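Long-range contact in SusD homolog (Bacteroides thetaiotaomicron, PDB 3SGH), which probably binds glycans at the cell surface as a SusD-like outer membrane lipoprotein: residues S22-V27 against A103-T108. Residues are numbered along the deposited sequence; the frame is centred on the assembly and turned at random. Where two conformers were deposited one is given.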
loop_
_atom_site.group_PDB
_atom_site.type_symbol
_atom_site.label_atom_id
_atom_site.label_comp_id
_atom_site.label_asym_id
_atom_site.label_seq_id
_atom_site.Cartn_x
_atom_site.Cartn_y
_atom_site.Cartn_z
ATOM N N SER A 22 -19.820 -6.933 -5.035
ATOM C CA SER A 22 -19.105 -7.850 -4.124
ATOM C C SER A 22 -17.796 -8.349 -4.700
ATOM O O SER A 22 -16.799 -8.449 -3.974
ATOM C CB SER A 22 -19.978 -9.062 -3.723
ATOM O OG SER A 22 -21.113 -8.579 -3.011
ATOM N N THR A 23 -17.750 -8.709 -5.975
ATOM C CA THR A 23 -16.499 -9.131 -6.593
ATOM C C THR A 23 -15.509 -7.984 -6.654
ATOM O O THR A 23 -14.334 -8.156 -6.371
ATOM C CB THR A 23 -16.690 -9.574 -8.033
ATOM O OG1 THR A 23 -17.971 -10.202 -8.168
ATOM C CG2 THR A 23 -15.558 -10.502 -8.442
HETATM N N MSE A 24 -16.014 -6.812 -7.046
HETATM C CA MSE A 24 -15.155 -5.629 -7.222
HETATM C C MSE A 24 -14.457 -5.306 -5.912
HETATM O O MSE A 24 -13.283 -4.899 -5.888
HETATM C CB MSE A 24 -15.948 -4.395 -7.695
HETATM C CG MSE A 24 -16.673 -4.588 -9.006
HETATM SE SE MSE A 24 -17.640 -3.016 -9.507
HETATM C CE MSE A 24 -16.107 -1.963 -9.917
ATOM N N PHE A 25 -15.175 -5.526 -4.809
ATOM C CA PHE A 25 -14.665 -5.172 -3.500
ATOM C C PHE A 25 -13.398 -5.934 -3.100
ATOM O O PHE A 25 -12.705 -5.541 -2.127
ATOM C CB PHE A 25 -15.693 -5.453 -2.410
ATOM C CG PHE A 25 -16.855 -4.478 -2.300
ATOM C CD1 PHE A 25 -16.864 -3.205 -2.854
ATOM C CD2 PHE A 25 -17.939 -4.861 -1.539
ATOM C CE1 PHE A 25 -17.951 -2.351 -2.652
ATOM C CE2 PHE A 25 -19.030 -4.014 -1.348
ATOM C CZ PHE A 25 -19.047 -2.798 -1.907
ATOM N N ASN A 26 -13.094 -7.038 -3.789
ATOM C CA ASN A 26 -11.835 -7.741 -3.490
ATOM C C ASN A 26 -10.573 -6.885 -3.721
ATOM O O ASN A 26 -9.530 -7.191 -3.167
ATOM C CB ASN A 26 -11.751 -9.009 -4.301
ATOM C CG ASN A 26 -12.667 -10.088 -3.736
ATOM O OD1 ASN A 26 -12.342 -10.680 -2.703
ATOM N ND2 ASN A 26 -13.841 -10.261 -4.337
ATOM N N VAL A 27 -10.656 -5.794 -4.489
ATOM C CA VAL A 27 -9.483 -4.929 -4.614
ATOM C C VAL A 27 -9.062 -4.222 -3.330
ATOM O O VAL A 27 -7.924 -3.791 -3.236
ATOM C CB VAL A 27 -9.584 -3.883 -5.725
ATOM C CG1 VAL A 27 -9.831 -4.577 -7.106
ATOM C CG2 VAL A 27 -10.636 -2.794 -5.402
ATOM N N ALA A 103 -21.903 5.081 -7.450
ATOM C CA ALA A 103 -20.857 5.762 -6.699
ATOM C C ALA A 103 -19.870 4.727 -6.144
ATOM O O ALA A 103 -18.647 4.904 -6.239
ATOM C CB ALA A 103 -21.464 6.572 -5.579
HETATM N N MSE A 104 -20.387 3.655 -5.535
HETATM C CA MSE A 104 -19.499 2.630 -4.976
HETATM C C MSE A 104 -18.693 1.908 -6.044
HETATM O O MSE A 104 -17.562 1.508 -5.795
HETATM C CB MSE A 104 -20.272 1.635 -4.102
HETATM C CG MSE A 104 -20.815 2.275 -2.845
HETATM SE SE MSE A 104 -19.480 2.893 -1.663
HETATM C CE MSE A 104 -18.237 1.378 -1.837
ATOM N N ALA A 105 -19.276 1.727 -7.238
ATOM C CA ALA A 105 -18.549 1.084 -8.345
ATOM C C ALA A 105 -17.415 1.995 -8.826
ATOM O O ALA A 105 -16.309 1.542 -9.062
ATOM C CB ALA A 105 -19.512 0.722 -9.486
ATOM N N GLN A 106 -17.668 3.293 -8.863
ATOM C CA GLN A 106 -16.650 4.275 -9.222
ATOM C C GLN A 106 -15.518 4.318 -8.205
ATOM O O GLN A 106 -14.337 4.307 -8.569
ATOM C CB GLN A 106 -17.292 5.660 -9.279
ATOM C CG GLN A 106 -18.070 5.910 -10.521
ATOM C CD GLN A 106 -18.402 7.383 -10.682
ATOM O OE1 GLN A 106 -18.993 7.991 -9.792
ATOM N NE2 GLN A 106 -17.991 7.954 -11.797
ATOM N N LEU A 107 -15.893 4.399 -6.944
ATOM C CA LEU A 107 -14.893 4.409 -5.848
ATOM C C LEU A 107 -14.004 3.146 -5.863
ATOM O O LEU A 107 -12.798 3.205 -5.697
ATOM C CB LEU A 107 -15.581 4.573 -4.523
ATOM C CG LEU A 107 -14.696 4.501 -3.267
ATOM C CD1 LEU A 107 -13.651 5.630 -3.248
ATOM C CD2 LEU A 107 -15.639 4.567 -2.011
ATOM N N THR A 108 -14.624 2.011 -6.061
ATOM C CA THR A 108 -13.942 0.741 -6.045
ATOM C C THR A 108 -13.004 0.580 -7.253
ATOM O O THR A 108 -11.862 0.103 -7.082
ATOM C CB THR A 108 -14.938 -0.433 -5.889
ATOM O OG1 THR A 108 -15.784 -0.214 -4.742
ATOM C CG2 THR A 108 -14.181 -1.751 -5.689
#
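Thr-108 meets Met-24, Phe-25 and Val-27, and its two branches face different kinds of neighbour. A chi1 of -53° sets OG1 beside the backbone N and leaves the methyl CG2 anti to that N, with CG2 3.3 Å from Met-24 O. The same methyl touches CB of Met-24 and lies 3.7 Å from Val-27 CG2. The hydroxyl turns to the phenyl group of Phe-25 and stands in the plane of the ring at its edge, Thr-108 OG1 lying 3.7 Å from Phe-25 CE1. Its polar needs are met nearby: OG1 donates a 2.7 Å bond back to Met-104 O, one helical turn earlier, and is also hydrogen-bonded to the phenol of Tyr-28. Met-104 O also accepts the backbone N of Thr-108, the two donors reaching it from opposite faces of its carbonyl plane.

No hydrogen bond crosses between the two segments; they are held by van der Waals contact of methyls with carbonyl oxygens, the phenyl ring and other side chains. The contact belongs to the alpha-alpha superhelix of this SusD homolog, where the junction of helices 17-24 and 26-29 packs on helix 100-120, with helix 87-95 beside Met-24 and Ala-105. A valine in place of Thr-108 would probably leave Tyr-28 and Met-104 O each without a hydroxyl partner, putting a methyl against the phenyl edge.

Two selenomethionines add further contacts. Met-24 bends at its end (chi3 71°), bringing CE to 3.6 Å from Ala-105 O, while its SE lies 4.2 Å from Ala-105 CB. Met-104, folded at chi2 and chi3, crosses Phe-25 at about a right angle and touches it methyl to ring carbon, CE to CE1 at 3.8 Å; Phe-176 meets that ring edge-to-face.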